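Local coordinates for extracellular solute-binding protein family 1 (Arthrobacter chlorophenolicus, PDB 4R2F) that binds the disaccharide laminaribiose and probably delivers it to a sugar transporter of the cell membrane, at residues A[192-204]-A[249-262]. Numbering follows the deposited sequence.
With BGC (beta-D-glucopyranose), chain B; BGC (beta-D-glucopyranose), chain C.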
ATOM      1  N   VAL A 192     -15.052  13.993 -10.802  1.00 33.65           N
ATOM      2  CA  VAL A 192     -14.882  12.547 -10.794  1.00 34.93           C
ATOM      3  C   VAL A 192     -15.352  12.007  -9.470  1.00 33.71           C
ATOM      4  O   VAL A 192     -14.798  12.310  -8.416  1.00 33.58           O
ATOM      5  CB  VAL A 192     -13.434  12.141 -11.079  1.00 35.39           C
ATOM      6  CG1 VAL A 192     -13.244  10.642 -10.872  1.00 29.76           C
ATOM      7  CG2 VAL A 192     -13.082  12.537 -12.503  1.00 39.35           C
ATOM      8  N   GLY A 193     -16.380  11.185  -9.536  1.00 35.49           N
ATOM      9  CA  GLY A 193     -17.003  10.641  -8.333  1.00 33.41           C
ATOM     10  C   GLY A 193     -16.244   9.532  -7.640  1.00 33.05           C
ATOM     11  O   GLY A 193     -16.534   9.225  -6.498  1.00 33.96           O
ATOM     12  N   PHE A 194     -15.287   8.908  -8.329  1.00 33.94           N
ATOM     13  CA  PHE A 194     -14.462   7.892  -7.708  1.00 30.37           C
ATOM     14  C   PHE A 194     -13.131   7.830  -8.448  1.00 26.37           C
ATOM     15  O   PHE A 194     -12.959   7.079  -9.436  1.00 33.36           O
ATOM     16  CB  PHE A 194     -15.188   6.543  -7.700  1.00 32.77           C
ATOM     17  CG  PHE A 194     -14.725   5.599  -6.629  1.00 42.94           C
ATOM     18  CD1 PHE A 194     -14.988   5.858  -5.297  1.00 37.42           C
ATOM     19  CD2 PHE A 194     -14.084   4.431  -6.956  1.00 75.64           C
ATOM     20  CE1 PHE A 194     -14.580   4.988  -4.309  1.00 39.61           C
ATOM     21  CE2 PHE A 194     -13.687   3.551  -5.976  1.00101.70           C
ATOM     22  CZ  PHE A 194     -13.923   3.834  -4.649  1.00 61.48           C
ATOM     23  N   ALA A 195     -12.186   8.618  -7.949  1.00 27.20           N
ATOM     24  CA  ALA A 195     -10.919   8.817  -8.604  1.00 28.87           C
ATOM     25  C   ALA A 195     -10.031   7.644  -8.294  1.00 32.09           C
ATOM     26  O   ALA A 195      -9.906   7.228  -7.132  1.00 31.47           O
ATOM     27  CB  ALA A 195     -10.271  10.107  -8.135  1.00 29.40           C
ATOM     28  N   THR A 196      -9.422   7.122  -9.343  1.00 32.96           N
ATOM     29  CA  THR A 196      -8.456   6.040  -9.234  1.00 27.33           C
ATOM     30  C   THR A 196      -7.528   6.100 -10.459  1.00 38.19           C
ATOM     31  O   THR A 196      -7.624   7.017 -11.260  1.00 33.58           O
ATOM     32  CB  THR A 196      -9.150   4.677  -9.071  1.00 34.93           C
ATOM     33  OG1 THR A 196      -8.197   3.720  -8.608  1.00 28.42           O
ATOM     34  CG2 THR A 196      -9.750   4.200 -10.375  1.00 29.74           C
ATOM     35  N   GLY A 197      -6.627   5.137 -10.586  1.00 25.16           N
ATOM     36  CA  GLY A 197      -5.740   5.092 -11.708  1.00 32.02           C
ATOM     37  C   GLY A 197      -4.986   3.794 -11.765  1.00 36.84           C
ATOM     38  O   GLY A 197      -4.607   3.261 -10.728  1.00 28.46           O
ATOM     39  N   SER A 198      -4.730   3.323 -12.982  1.00 27.36           N
ATOM     40  CA  SER A 198      -3.956   2.097 -13.214  1.00 20.64           C
ATOM     41  C   SER A 198      -2.899   2.238 -14.283  1.00 32.99           C
ATOM     42  O   SER A 198      -2.434   1.237 -14.849  1.00 27.34           O
ATOM     43  CB  SER A 198      -4.885   0.921 -13.541  1.00 28.65           C
ATOM     44  OG  SER A 198      -5.561   1.118 -14.768  1.00 31.18           O
ATOM     45  N   GLY A 199      -2.459   3.472 -14.507  1.00 30.78           N
ATOM     46  CA  GLY A 199      -1.400   3.721 -15.476  1.00 32.86           C
ATOM     47  C   GLY A 199      -0.085   3.178 -15.001  1.00 30.82           C
ATOM     48  O   GLY A 199       0.001   2.640 -13.895  1.00 36.45           O
ATOM     49  N   ALA A 200       0.957   3.339 -15.822  1.00 33.04           N
ATOM     50  CA  ALA A 200       2.288   2.821 -15.494  1.00 29.22           C
ATOM     51  C   ALA A 200       2.760   3.390 -14.156  1.00 29.97           C
ATOM     52  O   ALA A 200       2.655   4.586 -13.913  1.00 36.18           O
ATOM     53  CB  ALA A 200       3.294   3.176 -16.579  1.00 34.68           C
ATOM     54  N   GLY A 201       3.270   2.525 -13.299  1.00 31.64           N
ATOM     55  CA  GLY A 201       3.723   2.938 -11.975  1.00 26.45           C
ATOM     56  C   GLY A 201       2.631   3.133 -10.931  1.00 33.21           C
ATOM     57  O   GLY A 201       2.921   3.378  -9.772  1.00 29.88           O
ATOM     58  N   ASN A 202       1.375   3.052 -11.334  1.00 28.05           N
ATOM     59  CA  ASN A 202       0.263   3.344 -10.435  1.00 28.13           C
ATOM     60  C   ASN A 202      -0.451   2.048 -10.039  1.00 28.99           C
ATOM     61  O   ASN A 202      -1.145   1.434 -10.846  1.00 28.17           O
ATOM     62  CB  ASN A 202      -0.705   4.307 -11.127  1.00 34.97           C
ATOM     63  CG  ASN A 202      -1.685   4.915 -10.175  1.00 36.72           C
ATOM     64  OD1 ASN A 202      -1.727   4.549  -9.006  1.00 28.63           O
ATOM     65  ND2 ASN A 202      -2.478   5.851 -10.661  1.00 32.20           N
ATOM     66  N   ASN A 203      -0.287   1.660  -8.776  1.00 26.86           N
ATOM     67  CA  ASN A 203      -0.905   0.449  -8.199  1.00 26.33           C
ATOM     68  C   ASN A 203      -2.214   0.677  -7.430  1.00 29.48           C
ATOM     69  O   ASN A 203      -2.833  -0.265  -6.892  1.00 30.03           O
ATOM     70  CB  ASN A 203       0.117  -0.224  -7.265  1.00 26.85           C
ATOM     71  CG  ASN A 203       1.355  -0.664  -7.995  1.00 31.25           C
ATOM     72  OD1 ASN A 203       2.481  -0.299  -7.651  1.00 38.90           O
ATOM     73  ND2 ASN A 203       1.155  -1.432  -9.020  1.00 31.57           N
ATOM     74  N   ILE A 204      -2.683   1.913  -7.410  1.00 30.70           N
ATOM     75  CA  ILE A 204      -3.876   2.235  -6.631  1.00 22.41           C
ATOM     76  C   ILE A 204      -5.118   1.517  -7.180  1.00 25.32           C
ATOM     77  O   ILE A 204      -5.966   1.047  -6.404  1.00 28.16           O
ATOM     78  CB  ILE A 204      -4.067   3.757  -6.570  1.00 29.90           C
ATOM     79  CG1 ILE A 204      -2.928   4.383  -5.743  1.00 37.89           C
ATOM     80  CG2 ILE A 204      -5.439   4.148  -6.043  1.00 35.00           C
ATOM     81  CD1 ILE A 204      -2.888   3.992  -4.266  1.00 39.69           C
ATOM     82  N   VAL A 249     -18.810   7.358 -13.188  1.00 30.63           N
ATOM     83  CA  VAL A 249     -18.391   7.773 -11.829  1.00 33.77           C
ATOM     84  C   VAL A 249     -16.886   7.550 -11.684  1.00 24.01           C
ATOM     85  O   VAL A 249     -16.159   8.369 -11.108  1.00 32.83           O
ATOM     86  CB  VAL A 249     -19.182   6.987 -10.768  1.00 35.15           C
ATOM     87  CG1 VAL A 249     -18.631   7.210  -9.360  1.00 38.71           C
ATOM     88  CG2 VAL A 249     -20.657   7.371 -10.858  1.00 36.02           C
ATOM     89  N   ILE A 250     -16.434   6.416 -12.202  1.00 31.50           N
ATOM     90  CA  ILE A 250     -15.031   6.243 -12.506  1.00 31.61           C
ATOM     91  C   ILE A 250     -14.804   6.882 -13.869  1.00 31.52           C
ATOM     92  O   ILE A 250     -15.576   6.660 -14.810  1.00 34.42           O
ATOM     93  CB  ILE A 250     -14.631   4.746 -12.476  1.00 26.04           C
ATOM     94  CG1 ILE A 250     -14.645   4.250 -11.015  1.00 26.57           C
ATOM     95  CG2 ILE A 250     -13.273   4.537 -13.112  1.00 37.11           C
ATOM     96  CD1 ILE A 250     -14.384   2.760 -10.828  1.00 35.68           C
ATOM     97  N   ASP A 251     -13.736   7.665 -13.944  1.00 31.38           N
ATOM     98  CA  ASP A 251     -13.335   8.421 -15.133  1.00 35.57           C
ATOM     99  C   ASP A 251     -12.973   7.396 -16.195  1.00 32.30           C
ATOM    100  O   ASP A 251     -12.233   6.433 -15.908  1.00 28.93           O
ATOM    101  CB  ASP A 251     -12.128   9.288 -14.744  1.00 32.84           C
ATOM    102  CG  ASP A 251     -11.580  10.169 -15.875  1.00 33.94           C
ATOM    103  OD1 ASP A 251     -11.683   9.868 -17.086  1.00 29.67           O
ATOM    104  OD2 ASP A 251     -10.955  11.188 -15.507  1.00 33.40           O
ATOM    105  N   PRO A 252     -13.509   7.555 -17.420  1.00 35.50           N
ATOM    106  CA  PRO A 252     -13.215   6.557 -18.440  1.00 36.94           C
ATOM    107  C   PRO A 252     -11.723   6.442 -18.779  1.00 35.00           C
ATOM    108  O   PRO A 252     -11.294   5.387 -19.268  1.00 34.15           O
ATOM    109  CB  PRO A 252     -14.021   7.049 -19.661  1.00 34.80           C
ATOM    110  CG  PRO A 252     -14.170   8.512 -19.433  1.00 38.96           C
ATOM    111  CD  PRO A 252     -14.370   8.631 -17.945  1.00 40.34           C
ATOM    112  N   ALA A 253     -10.931   7.488 -18.521  1.00 32.95           N
ATOM    113  CA  ALA A 253      -9.474   7.384 -18.733  1.00 30.15           C
ATOM    114  C   ALA A 253      -8.709   6.940 -17.484  1.00 33.13           C
ATOM    115  O   ALA A 253      -7.493   6.895 -17.526  1.00 29.47           O
ATOM    116  CB  ALA A 253      -8.906   8.696 -19.218  1.00 24.49           C
ATOM    117  N   ALA A 254      -9.398   6.626 -16.385  1.00 30.80           N
ATOM    118  CA  ALA A 254      -8.690   6.206 -15.133  1.00 27.53           C
ATOM    119  C   ALA A 254      -7.662   5.080 -15.360  1.00 27.49           C
ATOM    120  O   ALA A 254      -6.628   5.031 -14.714  1.00 26.67           O
ATOM    121  CB  ALA A 254      -9.687   5.777 -14.070  1.00 30.87           C
ATOM    122  N   VAL A 255      -7.973   4.168 -16.265  1.00 30.65           N
ATOM    123  CA  VAL A 255      -7.091   3.043 -16.579  1.00 25.88           C
ATOM    124  C   VAL A 255      -5.679   3.495 -16.976  1.00 29.46           C
ATOM    125  O   VAL A 255      -4.691   2.774 -16.759  1.00 31.33           O
ATOM    126  CB  VAL A 255      -7.720   2.152 -17.700  1.00 28.98           C
ATOM    127  CG1 VAL A 255      -7.939   2.937 -18.969  1.00 29.83           C
ATOM    128  CG2 VAL A 255      -6.848   0.951 -18.005  1.00 34.60           C
ATOM    129  N   SER A 256      -5.587   4.688 -17.561  1.00 28.76           N
ATOM    130  CA  SER A 256      -4.348   5.205 -18.105  1.00 24.09           C
ATOM    131  C   SER A 256      -3.547   6.070 -17.134  1.00 27.02           C
ATOM    132  O   SER A 256      -2.417   6.460 -17.448  1.00 31.89           O
ATOM    133  CB  SER A 256      -4.646   6.050 -19.356  1.00 27.33           C
ATOM    134  OG  SER A 256      -5.256   7.304 -19.022  1.00 29.32           O
ATOM    135  N   TYR A 257      -4.126   6.386 -15.983  1.00 29.57           N
ATOM    136  CA  TYR A 257      -3.582   7.463 -15.176  1.00 34.06           C
ATOM    137  C   TYR A 257      -2.436   7.034 -14.286  1.00 25.95           C
ATOM    138  O   TYR A 257      -2.539   6.089 -13.511  1.00 26.83           O
ATOM    139  CB  TYR A 257      -4.640   8.086 -14.303  1.00 25.48           C
ATOM    140  CG  TYR A 257      -5.678   8.945 -14.983  1.00 31.93           C
ATOM    141  CD1 TYR A 257      -5.428   9.632 -16.186  1.00 28.42           C
ATOM    142  CD2 TYR A 257      -6.895   9.129 -14.374  1.00 33.27           C
ATOM    143  CE1 TYR A 257      -6.410  10.440 -16.753  1.00 29.01           C
ATOM    144  CE2 TYR A 257      -7.880   9.915 -14.931  1.00 36.05           C
ATOM    145  CZ  TYR A 257      -7.643  10.568 -16.109  1.00 32.23           C
ATOM    146  OH  TYR A 257      -8.665  11.341 -16.608  1.00 31.95           O
ATOM    147  N   THR A 258      -1.346   7.763 -14.400  1.00 28.46           N
ATOM    148  CA  THR A 258      -0.171   7.561 -13.592  1.00 32.18           C
ATOM    149  C   THR A 258      -0.425   8.187 -12.222  1.00 21.20           C
ATOM    150  O   THR A 258      -1.452   8.852 -11.980  1.00 28.73           O
ATOM    151  CB  THR A 258       1.052   8.304 -14.187  1.00 29.88           C
ATOM    152  OG1 THR A 258       0.710   9.690 -14.287  1.00 28.90           O
ATOM    153  CG2 THR A 258       1.485   7.770 -15.579  1.00 32.63           C
ATOM    154  N   THR A 259       0.561   8.029 -11.341  1.00 25.79           N
ATOM    155  CA  THR A 259       0.465   8.594 -10.001  1.00 28.74           C
ATOM    156  C   THR A 259       0.355  10.109 -10.118  1.00 33.37           C
ATOM    157  O   THR A 259      -0.456  10.729  -9.444  1.00 29.97           O
ATOM    158  CB  THR A 259       1.668   8.157  -9.139  1.00 31.39           C
ATOM    159  OG1 THR A 259       1.581   6.744  -8.864  1.00 32.69           O
ATOM    160  CG2 THR A 259       1.684   8.924  -7.835  1.00 35.94           C
ATOM    161  N   ASP A 260       1.164  10.700 -10.995  1.00 31.67           N
ATOM    162  CA  ASP A 260       1.092  12.138 -11.248  1.00 30.68           C
ATOM    163  C   ASP A 260      -0.257  12.569 -11.767  1.00 29.42           C
ATOM    164  O   ASP A 260      -0.762  13.611 -11.365  1.00 33.28           O
ATOM    165  CB  ASP A 260       2.190  12.575 -12.253  1.00 25.28           C
ATOM    166  CG  ASP A 260       3.573  12.639 -11.623  1.00 43.94           C
ATOM    167  OD1 ASP A 260       3.685  12.606 -10.383  1.00 40.77           O
ATOM    168  OD2 ASP A 260       4.562  12.720 -12.369  1.00 47.58           O
ATOM    169  N   ASN A 261      -0.825  11.800 -12.695  1.00 29.51           N
ATOM    170  CA  ASN A 261      -2.139  12.128 -13.242  1.00 25.10           C
ATOM    171  C   ASN A 261      -3.190  12.156 -12.149  1.00 30.37           C
ATOM    172  O   ASN A 261      -4.023  13.057 -12.096  1.00 35.98           O
ATOM    173  CB  ASN A 261      -2.609  11.098 -14.271  1.00 32.40           C
ATOM    174  CG  ASN A 261      -1.782  11.078 -15.545  1.00 35.38           C
ATOM    175  OD1 ASN A 261      -1.743  10.067 -16.229  1.00 30.84           O
ATOM    176  ND2 ASN A 261      -1.115  12.171 -15.859  1.00 33.10           N
ATOM    177  N   LEU A 262      -3.155  11.143 -11.300  1.00 29.30           N
ATOM    178  CA  LEU A 262      -4.133  10.987 -10.241  1.00 31.76           C
ATOM    179  C   LEU A 262      -3.969  12.086  -9.169  1.00 26.15           C
ATOM    180  O   LEU A 262      -4.952  12.710  -8.766  1.00 27.98           O
ATOM    181  CB  LEU A 262      -4.036   9.574  -9.641  1.00 26.71           C
ATOM    182  CG  LEU A 262      -4.948   9.332  -8.429  1.00 33.45           C
ATOM    183  CD1 LEU A 262      -6.414   9.623  -8.738  1.00 34.94           C
ATOM    184  CD2 LEU A 262      -4.760   7.906  -7.964  1.00 32.68           C
TER
HETATM  185  C2  BGC B   1       1.924   3.589  -2.308  1.00 35.34           C
HETATM  186  C3  BGC B   1       2.333   2.266  -2.974  1.00 26.98           C
HETATM  187  C4  BGC B   1       1.949   2.314  -4.460  1.00 27.67           C
HETATM  188  C5  BGC B   1       2.526   3.591  -5.125  1.00 27.01           C
HETATM  189  C6  BGC B   1       2.246   3.673  -6.631  1.00 31.84           C
HETATM  190  C1  BGC B   1       2.487   4.780  -3.106  1.00 35.84           C
HETATM  191  O1  BGC B   1       2.044   6.019  -2.554  1.00 52.00           O
HETATM  192  O2  BGC B   1       2.388   3.602  -0.946  1.00 31.26           O
HETATM  193  O3  BGC B   1       1.724   1.177  -2.231  1.00 26.46           O
HETATM  194  O4  BGC B   1       2.417   1.184  -5.206  1.00 30.95           O
HETATM  195  O5  BGC B   1       1.983   4.696  -4.455  1.00 33.84           O
HETATM  196  O6  BGC B   1       0.843   3.546  -6.871  1.00 29.88           O
HETATM  197  C2  BGC C   2       2.192  -0.785  -0.969  1.00 26.35           C
HETATM  198  C3  BGC C   2       3.094  -2.019  -1.010  1.00 29.82           C
HETATM  199  C4  BGC C   2       2.782  -2.847  -2.250  1.00 26.66           C
HETATM  200  C5  BGC C   2       2.895  -1.980  -3.497  1.00 26.83           C
HETATM  201  C6  BGC C   2       2.469  -2.738  -4.762  1.00 27.09           C
HETATM  202  C1  BGC C   2       2.492  -0.005  -2.237  1.00 24.00           C
HETATM  203  O2  BGC C   2       2.451   0.002   0.188  1.00 27.54           O
HETATM  204  O3  BGC C   2       2.910  -2.810   0.164  1.00 24.55           O
HETATM  205  O4  BGC C   2       3.733  -3.896  -2.377  1.00 29.45           O
HETATM  206  O5  BGC C   2       2.090  -0.804  -3.361  1.00 23.42           O
HETATM  207  O6  BGC C   2       1.078  -3.128  -4.727  1.00 26.87           O
HETATM  208  O   HOH W   1     -11.694   7.478 -11.886  1.00 27.17           O
HETATM  209  O   HOH W   2       2.792   6.418 -11.902  1.00 30.83           O
HETATM  210  O   HOH W   3      -0.359   4.908 -18.635  1.00 54.27           O
HETATM  211  O   HOH W   4       3.971   5.744  -9.243  1.00 36.36           O
HETATM  212  O   HOH W   5      -0.254   6.044  -7.225  1.00 33.47           O
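Tyr257 O is gripped from opposite faces of its carbonyl plane, by Gly199 N at 2.8 Å and by Asn202 ND2 at 2.9 Å, a worked example of how a loop without regular structure can be tied to the turn and 3-10 segment that lead into a helix. The Asn202 bond is nearly straight (162°) and leaves close to the amide plane. With CG anti to the backbone N (chi1 -166°), the amide reaches across to 249-262 while its OD1 turns back to accept from Ile204 N, capping helix 204-215. Replacing Asn202 with alanine would remove both amide ends, which is likely to cost Tyr257 O one of its donors, Ile204 N its capping acceptor and the pocket water one of its partners. Earlier in both segments, Ala254 O takes Ser198 N and Tyr257 N from opposite faces, and Ser198 OG donates to Val255 O at 2.7 Å. Gly199 lies so close to Ser256 O and the Tyr257-Thr258 peptide that a CB would clash there. Leu262 supplies much of the apolar contact near the pocket, CD1 resting on Ala195 CB at 3.9 Å; at the far end Phe194 CB packs on Val249 CG1. One water joins Asn202 OD1, Thr259 OG1 and O6 of the chain B glucose. Gly201, Asn202, Asn203, Ile204 and Thr259 thus form part of the sugar pocket of this SBP_bac_1 solute-binding protein.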